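Putative hydrolase (Chloroflexus aurantiacus J-10-fl, PDB 3CMN) is a putative hydrolase, probably a zincin-like metallopeptidase of largely helical build, whose substrate is unknown. Local coordinates at residues S31-A36 with V76-E81; L144-A149 with T200-L205; F177-T182 with R278-F283. All blocks are in the same frame, centred on the assembly; numbering follows the deposited sequence.

Contact 1: S31-A36 with V76-E81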
loop_
_atom_site.group_PDB
_atom_site.type_symbol
_atom_site.label_atom_id
_atom_site.label_comp_id
_atom_site.label_asym_id
_atom_site.label_seq_id
_atom_site.Cartn_x
_atom_site.Cartn_y
_atom_site.Cartn_z
ATOM N N SER A 31 8.558 -5.209 18.483
ATOM C CA SER A 31 8.487 -3.883 17.870
ATOM C C SER A 31 9.441 -2.887 18.545
ATOM O O SER A 31 9.851 -1.905 17.933
ATOM C CB SER A 31 7.057 -3.336 17.931
ATOM O OG SER A 31 6.722 -2.933 19.244
ATOM N N GLN A 32 9.790 -3.153 19.807
ATOM C CA GLN A 32 10.686 -2.291 20.579
ATOM C C GLN A 32 10.156 -0.863 20.552
ATOM O O GLN A 32 10.910 0.094 20.376
ATOM C CB GLN A 32 12.108 -2.336 19.991
ATOM C CG GLN A 32 12.632 -3.751 19.804
ATOM C CD GLN A 32 14.057 -3.812 19.266
ATOM O OE1 GLN A 32 14.526 -2.891 18.598
ATOM N NE2 GLN A 32 14.741 -4.914 19.538
ATOM N N TRP A 33 8.850 -0.726 20.743
ATOM C CA TRP A 33 8.232 0.587 20.686
ATOM C C TRP A 33 8.803 1.587 21.675
ATOM O O TRP A 33 8.903 2.776 21.359
ATOM C CB TRP A 33 6.709 0.483 20.869
ATOM C CG TRP A 33 6.279 -0.055 22.191
ATOM C CD1 TRP A 33 6.078 -1.370 22.524
ATOM C CD2 TRP A 33 5.994 0.706 23.371
ATOM N NE1 TRP A 33 5.686 -1.470 23.834
ATOM C CE2 TRP A 33 5.626 -0.209 24.380
ATOM C CE3 TRP A 33 6.013 2.076 23.676
ATOM C CZ2 TRP A 33 5.277 0.201 25.679
ATOM C CZ3 TRP A 33 5.666 2.485 24.969
ATOM C CH2 TRP A 33 5.302 1.546 25.952
ATOM N N GLU A 34 9.191 1.116 22.860
ATOM C CA GLU A 34 9.730 2.006 23.886
ATOM C C GLU A 34 10.977 2.760 23.439
ATOM O O GLU A 34 11.231 3.867 23.897
ATOM C CB GLU A 34 10.049 1.233 25.172
ATOM C CG GLU A 34 8.898 0.389 25.707
ATOM C CD GLU A 34 8.892 -1.026 25.138
ATOM O OE1 GLU A 34 9.499 -1.245 24.072
ATOM O OE2 GLU A 34 8.269 -1.917 25.752
ATOM N N GLN A 35 11.750 2.170 22.537
ATOM C CA GLN A 35 12.977 2.804 22.059
ATOM C C GLN A 35 12.761 3.807 20.946
ATOM O O GLN A 35 13.695 4.493 20.539
ATOM C CB GLN A 35 13.975 1.755 21.561
ATOM C CG GLN A 35 14.598 0.903 22.643
ATOM C CD GLN A 35 15.860 0.202 22.161
ATOM O OE1 GLN A 35 16.946 0.797 22.128
ATOM N NE2 GLN A 35 15.723 -1.065 21.770
ATOM N N ALA A 36 11.541 3.897 20.441
ATOM C CA ALA A 36 11.291 4.816 19.350
ATOM C C ALA A 36 10.036 5.648 19.543
ATOM O O ALA A 36 9.119 5.606 18.725
ATOM C CB ALA A 36 11.222 4.040 18.035
ATOM N N VAL A 76 -0.413 10.592 13.979
ATOM C CA VAL A 76 1.030 10.394 14.003
ATOM C C VAL A 76 1.154 9.209 14.967
ATOM O O VAL A 76 0.832 9.335 16.150
ATOM C CB VAL A 76 1.765 11.640 14.602
ATOM C CG1 VAL A 76 3.267 11.411 14.642
ATOM C CG2 VAL A 76 1.452 12.873 13.774
ATOM N N PHE A 77 1.583 8.057 14.464
ATOM C CA PHE A 77 1.716 6.863 15.296
ATOM C C PHE A 77 3.158 6.544 15.674
ATOM O O PHE A 77 4.099 6.920 14.980
ATOM C CB PHE A 77 1.194 5.606 14.564
ATOM C CG PHE A 77 -0.314 5.481 14.467
ATOM C CD1 PHE A 77 -0.863 4.472 13.669
ATOM C CD2 PHE A 77 -1.174 6.322 15.162
ATOM C CE1 PHE A 77 -2.236 4.296 13.552
ATOM C CE2 PHE A 77 -2.559 6.164 15.060
ATOM C CZ PHE A 77 -3.095 5.142 14.247
ATOM N N ASP A 78 3.308 5.831 16.789
ATOM C CA ASP A 78 4.610 5.322 17.204
ATOM C C ASP A 78 4.340 3.847 16.873
ATOM O O ASP A 78 3.250 3.518 16.381
ATOM C CB ASP A 78 4.861 5.498 18.705
ATOM C CG ASP A 78 4.030 4.559 19.547
ATOM O OD1 ASP A 78 2.811 4.764 19.634
ATOM O OD2 ASP A 78 4.593 3.598 20.117
ATOM N N ARG A 79 5.291 2.959 17.139
ATOM C CA ARG A 79 5.102 1.546 16.809
ATOM C C ARG A 79 4.015 0.854 17.625
ATOM O O ARG A 79 3.335 -0.039 17.127
ATOM C CB ARG A 79 6.426 0.791 16.952
ATOM C CG ARG A 79 7.489 1.282 15.983
ATOM C CD ARG A 79 8.815 0.600 16.207
ATOM N NE ARG A 79 9.847 1.194 15.365
ATOM C CZ ARG A 79 11.150 1.051 15.576
ATOM N NH1 ARG A 79 11.575 0.337 16.605
ATOM N NH2 ARG A 79 12.018 1.627 14.763
ATOM N N ARG A 80 3.846 1.274 18.872
ATOM C CA ARG A 80 2.836 0.677 19.727
ATOM C C ARG A 80 1.439 1.034 19.219
ATOM O O ARG A 80 0.549 0.178 19.148
ATOM C CB ARG A 80 3.010 1.163 21.164
ATOM C CG ARG A 80 2.018 0.554 22.128
ATOM C CD ARG A 80 2.239 1.045 23.537
ATOM N NE ARG A 80 1.479 0.238 24.486
ATOM C CZ ARG A 80 0.194 0.414 24.778
ATOM N NH1 ARG A 80 -0.506 1.387 24.205
ATOM N NH2 ARG A 80 -0.390 -0.398 25.648
ATOM N N GLU A 81 1.247 2.300 18.869
ATOM C CA GLU A 81 -0.045 2.735 18.361
ATOM C C GLU A 81 -0.336 2.079 17.020
ATOM O O GLU A 81 -1.475 1.723 16.733
ATOM C CB GLU A 81 -0.090 4.254 18.240
ATOM C CG GLU A 81 0.057 4.960 19.578
ATOM C CD GLU A 81 0.162 6.460 19.433
ATOM O OE1 GLU A 81 0.958 6.918 18.577
ATOM O OE2 GLU A 81 -0.540 7.181 20.175
HETATM O O HOH W 1 7.527 3.472 18.652
#
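Trp33 and Arg79 bring the two backbones to a CA–CA separation of 5.1 Å, where the short 3-10 turn 33-35 passes the first turn of the helix starting at Arg79. Arg79 reaches back along the loop: its chain is extended from CG to NE, and NH1 donates to Ser31 O (3.1 Å, 150° at the hydrogen), with the acceptor tilted 20° from the guanidinium plane. Ala36 CB lies over one face of that group, 3.9 Å from Arg79 CZ, and Asn162 takes a bond from NE. The indole of Trp33 meets Arg80 instead. CG of Arg80 is anti to the backbone N (chi1 -178°), and the straight chain runs beside the ring, with CD 3.6 Å from the centroid of its six-membered part, a CH-pi contact. Glu34 CG covers the opposite face, so the indole lies between the methylene parts of two charged side chains. A water accepts from Arg79 N (2.7 Å) and lies near Ala36 O and Trp33 O, with more acceptors around it than its protons can serve. Asp78 OD2 takes Arg80 N (2.7 Å) from above the carboxylate plane, an N-cap bond. Asp78 N donates to Glu81 OE1 (3.1 Å), and Glu81 N returns a bond to Asp78 OD1, whose place is less sure. This reciprocal pair is a capping box at the N terminus of helix 79-92.

Contact 2: L144-A149 with T200-L205; sequences LSLLSA and TYFREL
Phe202 reaches across from helix 197-210 to the short, weakly bonded helix 145-148, and its ring carries most of the contact. The nearest CA atoms are those of Phe202 and Ala149, 6.8 Å apart. From CB, which points toward the other segment, CG is placed anti to the backbone N (chi1 -172°). Along the ring, CD2 comes first, 3.6 Å from Ala149 CB, with Ala149 CA lying in the ring plane at the edge. One atom farther out, CE2 meets Ser145 O at 3.6 Å, again near the plane, and also lies 3.7 Å from Ala149 CB. At the tip, CZ touches Leu146 CD2 (3.9 Å); the two side chains cross at about a right angle. Leu146 starts out directed away from Phe202, and only its CD2 branch returns to the ring. Leu260 of helix 248-279 also touches Phe202. Arg203, the next residue, has a chain bent at chi3 (-81°). Its NH1 lies 3.9 Å from Ala149 C, a loose contact. Ser145 turns its hydroxyl to Asp301, away from the ring. The contact is therefore mainly apolar, with the Ser145 carbonyl at the ring edge and the Arg203 guanidinium loosely beside Ala149. The slightly positive rim hydrogens would probably suit the carbonyl oxygen. Cohesion rests chiefly on van der Waals packing, the rim of one ring meeting Ala149, Ser145 O and Leu146 in turn.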
loop_
_atom_site.group_PDB
_atom_site.type_symbol
_atom_site.label_atom_id
_atom_site.label_comp_id
_atom_site.label_asym_id
_atom_site.label_seq_id
_atom_site.Cartn_x
_atom_site.Cartn_y
_atom_site.Cartn_z
ATOM N N LEU A 144 0.900 -2.052 3.462
ATOM C CA LEU A 144 0.478 -3.439 3.390
ATOM C C LEU A 144 -0.883 -3.533 2.698
ATOM O O LEU A 144 -1.897 -3.105 3.233
ATOM C CB LEU A 144 0.415 -4.013 4.803
ATOM C CG LEU A 144 1.688 -3.789 5.636
ATOM C CD1 LEU A 144 1.468 -4.305 7.045
ATOM C CD2 LEU A 144 2.874 -4.495 4.979
ATOM N N SER A 145 -0.884 -4.088 1.492
ATOM C CA SER A 145 -2.101 -4.229 0.697
ATOM C C SER A 145 -3.272 -4.849 1.449
ATOM O O SER A 145 -4.378 -4.305 1.428
ATOM C CB SER A 145 -1.814 -5.056 -0.559
ATOM O OG SER A 145 -0.822 -4.436 -1.351
ATOM N N LEU A 146 -3.043 -5.984 2.105
ATOM C CA LEU A 146 -4.118 -6.651 2.840
ATOM C C LEU A 146 -4.723 -5.799 3.954
ATOM O O LEU A 146 -5.846 -6.046 4.390
ATOM C CB LEU A 146 -3.638 -7.997 3.403
ATOM C CG LEU A 146 -3.522 -9.104 2.346
ATOM C CD1 LEU A 146 -3.046 -10.399 2.992
ATOM C CD2 LEU A 146 -4.869 -9.307 1.675
ATOM N N LEU A 147 -3.986 -4.797 4.420
ATOM C CA LEU A 147 -4.513 -3.918 5.451
ATOM C C LEU A 147 -5.189 -2.725 4.783
ATOM O O LEU A 147 -6.017 -2.057 5.388
ATOM C CB LEU A 147 -3.399 -3.434 6.388
ATOM C CG LEU A 147 -2.843 -4.434 7.411
ATOM C CD1 LEU A 147 -1.809 -3.724 8.275
ATOM C CD2 LEU A 147 -3.962 -5.000 8.291
ATOM N N SER A 148 -4.842 -2.474 3.525
ATOM C CA SER A 148 -5.419 -1.358 2.776
ATOM C C SER A 148 -6.799 -1.675 2.193
ATOM O O SER A 148 -7.512 -0.774 1.750
ATOM C CB SER A 148 -4.476 -0.940 1.639
ATOM O OG SER A 148 -3.194 -0.584 2.130
ATOM N N ALA A 149 -7.169 -2.954 2.193
ATOM C CA ALA A 149 -8.458 -3.380 1.650
ATOM C C ALA A 149 -9.637 -2.556 2.186
ATOM O O ALA A 149 -9.743 -2.299 3.389
ATOM C CB ALA A 149 -8.683 -4.871 1.936
ATOM N N THR A 200 -14.244 -3.573 -3.366
ATOM C CA THR A 200 -15.244 -4.609 -3.577
ATOM C C THR A 200 -14.575 -5.718 -4.377
ATOM O O THR A 200 -14.647 -6.897 -4.018
ATOM C CB THR A 200 -16.441 -4.075 -4.385
ATOM O OG1 THR A 200 -17.015 -2.957 -3.700
ATOM C CG2 THR A 200 -17.511 -5.170 -4.565
ATOM N N TYR A 201 -13.914 -5.321 -5.461
ATOM C CA TYR A 201 -13.214 -6.245 -6.337
ATOM C C TYR A 201 -12.063 -6.935 -5.616
ATOM O O TYR A 201 -11.775 -8.111 -5.869
ATOM C CB TYR A 201 -12.681 -5.497 -7.557
ATOM C CG TYR A 201 -11.837 -6.347 -8.480
ATOM C CD1 TYR A 201 -12.363 -7.489 -9.094
ATOM C CD2 TYR A 201 -10.513 -6.007 -8.746
ATOM C CE1 TYR A 201 -11.587 -8.267 -9.950
ATOM C CE2 TYR A 201 -9.730 -6.777 -9.599
ATOM C CZ TYR A 201 -10.271 -7.907 -10.201
ATOM O OH TYR A 201 -9.479 -8.653 -11.055
ATOM N N PHE A 202 -11.403 -6.213 -4.716
ATOM C CA PHE A 202 -10.293 -6.799 -3.976
ATOM C C PHE A 202 -10.868 -7.805 -2.981
ATOM O O PHE A 202 -10.330 -8.897 -2.800
ATOM C CB PHE A 202 -9.478 -5.709 -3.258
ATOM C CG PHE A 202 -8.197 -6.213 -2.636
ATOM C CD1 PHE A 202 -7.442 -7.218 -3.255
ATOM C CD2 PHE A 202 -7.736 -5.683 -1.436
ATOM C CE1 PHE A 202 -6.250 -7.682 -2.683
ATOM C CE2 PHE A 202 -6.537 -6.141 -0.851
ATOM C CZ PHE A 202 -5.800 -7.139 -1.476
ATOM N N ARG A 203 -11.978 -7.453 -2.347
ATOM C CA ARG A 203 -12.586 -8.383 -1.409
ATOM C C ARG A 203 -13.094 -9.599 -2.178
ATOM O O ARG A 203 -13.060 -10.712 -1.668
ATOM C CB ARG A 203 -13.726 -7.727 -0.628
ATOM C CG ARG A 203 -13.277 -7.139 0.692
ATOM C CD ARG A 203 -14.459 -6.685 1.550
ATOM N NE ARG A 203 -14.971 -5.370 1.171
ATOM C CZ ARG A 203 -14.341 -4.225 1.427
ATOM N NH1 ARG A 203 -13.171 -4.223 2.071
ATOM N NH2 ARG A 203 -14.863 -3.075 1.021
ATOM N N GLU A 204 -13.554 -9.384 -3.410
ATOM C CA GLU A 204 -14.041 -10.483 -4.241
ATOM C C GLU A 204 -12.911 -11.474 -4.486
ATOM O O GLU A 204 -13.073 -12.672 -4.272
ATOM C CB GLU A 204 -14.546 -9.973 -5.596
ATOM C CG GLU A 204 -15.844 -9.188 -5.554
ATOM C CD GLU A 204 -16.187 -8.559 -6.900
ATOM O OE1 GLU A 204 -16.338 -9.296 -7.896
ATOM O OE2 GLU A 204 -16.301 -7.320 -6.967
ATOM N N LEU A 205 -11.771 -10.963 -4.941
ATOM C CA LEU A 205 -10.606 -11.795 -5.240
ATOM C C LEU A 205 -10.147 -12.625 -4.054
ATOM O O LEU A 205 -9.667 -13.743 -4.219
ATOM C CB LEU A 205 -9.429 -10.932 -5.707
ATOM C CG LEU A 205 -9.598 -10.050 -6.940
ATOM C CD1 LEU A 205 -8.256 -9.426 -7.314
ATOM C CD2 LEU A 205 -10.123 -10.890 -8.085
#

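Contact 3: F177-T182 with R278-F283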
loop_
_atom_site.group_PDB
_atom_site.type_symbol
_atom_site.label_atom_id
_atom_site.label_comp_id
_atom_site.label_asym_id
_atom_site.label_seq_id
_atom_site.Cartn_x
_atom_site.Cartn_y
_atom_site.Cartn_z
ATOM N N PHE A 177 11.161 14.598 2.316
ATOM C CA PHE A 177 10.809 13.198 2.470
ATOM C C PHE A 177 9.395 13.011 3.022
ATOM O O PHE A 177 8.652 12.152 2.558
ATOM C CB PHE A 177 11.805 12.483 3.369
ATOM C CG PHE A 177 11.545 11.015 3.499
ATOM C CD1 PHE A 177 11.333 10.225 2.363
ATOM C CD2 PHE A 177 11.519 10.415 4.747
ATOM C CE1 PHE A 177 11.099 8.852 2.472
ATOM C CE2 PHE A 177 11.286 9.045 4.875
ATOM C CZ PHE A 177 11.075 8.261 3.728
ATOM N N ARG A 178 9.016 13.821 4.003
ATOM C CA ARG A 178 7.686 13.699 4.577
ATOM C C ARG A 178 6.581 14.175 3.642
ATOM O O ARG A 178 5.442 13.735 3.758
ATOM C CB ARG A 178 7.629 14.415 5.929
ATOM C CG ARG A 178 8.376 13.645 6.990
ATOM C CD ARG A 178 8.401 14.375 8.297
ATOM N NE ARG A 178 9.138 13.614 9.298
ATOM C CZ ARG A 178 10.447 13.411 9.269
ATOM N NH1 ARG A 178 11.183 13.915 8.287
ATOM N NH2 ARG A 178 11.019 12.701 10.231
ATOM N N LEU A 179 6.910 15.077 2.722
ATOM C CA LEU A 179 5.920 15.528 1.756
ATOM C C LEU A 179 5.821 14.412 0.726
ATOM O O LEU A 179 4.749 14.121 0.211
ATOM C CB LEU A 179 6.335 16.833 1.066
ATOM C CG LEU A 179 5.389 17.263 -0.073
ATOM C CD1 LEU A 179 3.970 17.450 0.487
ATOM C CD2 LEU A 179 5.888 18.550 -0.729
ATOM N N TRP A 180 6.955 13.784 0.447
ATOM C CA TRP A 180 7.017 12.685 -0.501
ATOM C C TRP A 180 6.112 11.562 0.014
ATOM O O TRP A 180 5.330 10.983 -0.739
ATOM C CB TRP A 180 8.455 12.173 -0.622
ATOM C CG TRP A 180 8.603 10.996 -1.548
ATOM C CD1 TRP A 180 8.765 11.036 -2.901
ATOM C CD2 TRP A 180 8.570 9.603 -1.191
ATOM N NE1 TRP A 180 8.840 9.761 -3.409
ATOM C CE2 TRP A 180 8.723 8.862 -2.383
ATOM C CE3 TRP A 180 8.426 8.912 0.022
ATOM C CZ2 TRP A 180 8.735 7.460 -2.405
ATOM C CZ3 TRP A 180 8.438 7.515 -0.000
ATOM C CH2 TRP A 180 8.592 6.808 -1.208
ATOM N N ILE A 181 6.227 11.278 1.305
ATOM C CA ILE A 181 5.445 10.244 1.965
ATOM C C ILE A 181 3.964 10.569 1.992
ATOM O O ILE A 181 3.122 9.701 1.777
ATOM C CB ILE A 181 5.959 10.025 3.403
ATOM C CG1 ILE A 181 7.238 9.189 3.342
ATOM C CG2 ILE A 181 4.904 9.342 4.260
ATOM C CD1 ILE A 181 7.934 9.055 4.653
ATOM N N THR A 182 3.645 11.821 2.261
ATOM C CA THR A 182 2.259 12.239 2.297
ATOM C C THR A 182 1.635 12.087 0.912
ATOM O O THR A 182 0.516 11.603 0.777
ATOM C CB THR A 182 2.150 13.694 2.776
ATOM O OG1 THR A 182 2.645 13.781 4.122
ATOM C CG2 THR A 182 0.710 14.173 2.722
ATOM N N ARG A 278 7.191 18.524 -9.341
ATOM C CA ARG A 278 7.027 19.965 -9.308
ATOM C C ARG A 278 7.170 20.542 -7.902
ATOM O O ARG A 278 7.496 21.723 -7.745
ATOM C CB ARG A 278 5.665 20.360 -9.892
ATOM C CG ARG A 278 4.582 19.282 -9.850
ATOM C CD ARG A 278 3.398 19.654 -8.943
ATOM N NE ARG A 278 3.031 21.074 -8.976
ATOM C CZ ARG A 278 2.895 21.801 -10.083
ATOM N NH1 ARG A 278 3.099 21.258 -11.276
ATOM N NH2 ARG A 278 2.545 23.079 -9.998
ATOM N N LEU A 279 6.953 19.721 -6.876
ATOM C CA LEU A 279 7.047 20.231 -5.515
ATOM C C LEU A 279 8.206 19.754 -4.653
ATOM O O LEU A 279 8.383 20.255 -3.549
ATOM C CB LEU A 279 5.736 19.976 -4.768
ATOM C CG LEU A 279 4.509 20.745 -5.260
ATOM C CD1 LEU A 279 3.375 20.578 -4.262
ATOM C CD2 LEU A 279 4.849 22.213 -5.409
ATOM N N LEU A 280 8.995 18.799 -5.132
ATOM C CA LEU A 280 10.117 18.312 -4.329
ATOM C C LEU A 280 11.473 18.497 -5.011
ATOM O O LEU A 280 11.840 17.729 -5.899
ATOM C CB LEU A 280 9.924 16.830 -3.977
ATOM C CG LEU A 280 8.644 16.468 -3.213
ATOM C CD1 LEU A 280 8.561 14.959 -3.026
ATOM C CD2 LEU A 280 8.626 17.200 -1.871
ATOM N N PRO A 281 12.236 19.526 -4.600
ATOM C CA PRO A 281 13.551 19.766 -5.204
ATOM C C PRO A 281 14.517 18.585 -5.075
ATOM O O PRO A 281 15.392 18.398 -5.919
ATOM C CB PRO A 281 14.045 21.034 -4.488
ATOM C CG PRO A 281 13.216 21.092 -3.222
ATOM C CD PRO A 281 11.874 20.616 -3.679
ATOM N N SER A 282 14.353 17.783 -4.028
ATOM C CA SER A 282 15.214 16.621 -3.817
ATOM C C SER A 282 14.583 15.353 -4.380
ATOM O O SER A 282 15.081 14.250 -4.149
ATOM C CB SER A 282 15.508 16.434 -2.323
ATOM O OG SER A 282 14.316 16.349 -1.559
ATOM N N PHE A 283 13.502 15.518 -5.139
ATOM C CA PHE A 283 12.782 14.395 -5.731
ATOM C C PHE A 283 13.678 13.313 -6.331
ATOM O O PHE A 283 13.561 12.138 -5.978
ATOM C CB PHE A 283 11.817 14.884 -6.812
ATOM C CG PHE A 283 10.804 13.849 -7.228
ATOM C CD1 PHE A 283 9.638 13.662 -6.483
ATOM C CD2 PHE A 283 11.022 13.043 -8.346
ATOM C CE1 PHE A 283 8.700 12.689 -6.844
ATOM C CE2 PHE A 283 10.094 12.065 -8.720
ATOM C CZ PHE A 283 8.931 11.890 -7.967
#
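CG of Leu179 is anti to the backbone N (chi1 174°), beside the carbonyl carbon, whereas CG of Leu280 is anti to the carbonyl carbon (chi1 -58°), beside the backbone N. Both CB atoms point across the contact, and the branches meet at CD2 on CD2, 3.3 Å apart, tighter than usual van der Waals contact. The same Leu280 CD2 is 3.7 Å from Leu179 CG. Its other methyl, CD1, turns to Trp180, 3.7 Å from CB and 3.9 Å from CD1 of that residue, lying in the indole plane at its edge. Leu280 CD1 is also in plane at the edge of the Phe283 ring, so one methyl fits against the rims of two aromatic groups. These rings approach each other less closely, Trp180 CD1 to Phe283 CE1 being 4.3 Å. The type I turn from Leu280 to Phe283, closed by Phe283 N to Leu280 O (2.9 Å), brings both residues to the same tryptophan. Trp180 NE1 binds Glu287 of helix 283-307, and its ring meets His184 one turn along helix 174-193. The contact thus seats the junction of helices 248-279 and 283-307 on helix 174-193, whose Ile181 and Thr182 touch strand 155-158.

How the contacts relate
From the N terminus, contact 1 closes first, across 39 residues that include helix 41-63 and most of strand 73-76, joining the loop after helix 20-31 to the start of helix 79-92 before either other contact opens. Contact 2 ties helix 145-148 to helix 197-210; its 50-residue loop carries strand 155-158, helix 160-169 and helix 174-193. Contact 3 starts on that last helix, before contact 2 has closed, and ties it to the junction of helices 248-279 and 283-307, so the two cross. They lie on opposite sides of the chain's centre, with centres 27 Å apart. Helix 174-193 also bears an HExxH pattern, consistent with a zincin-like site, though without bound metal here. Nowhere do the three contacts touch.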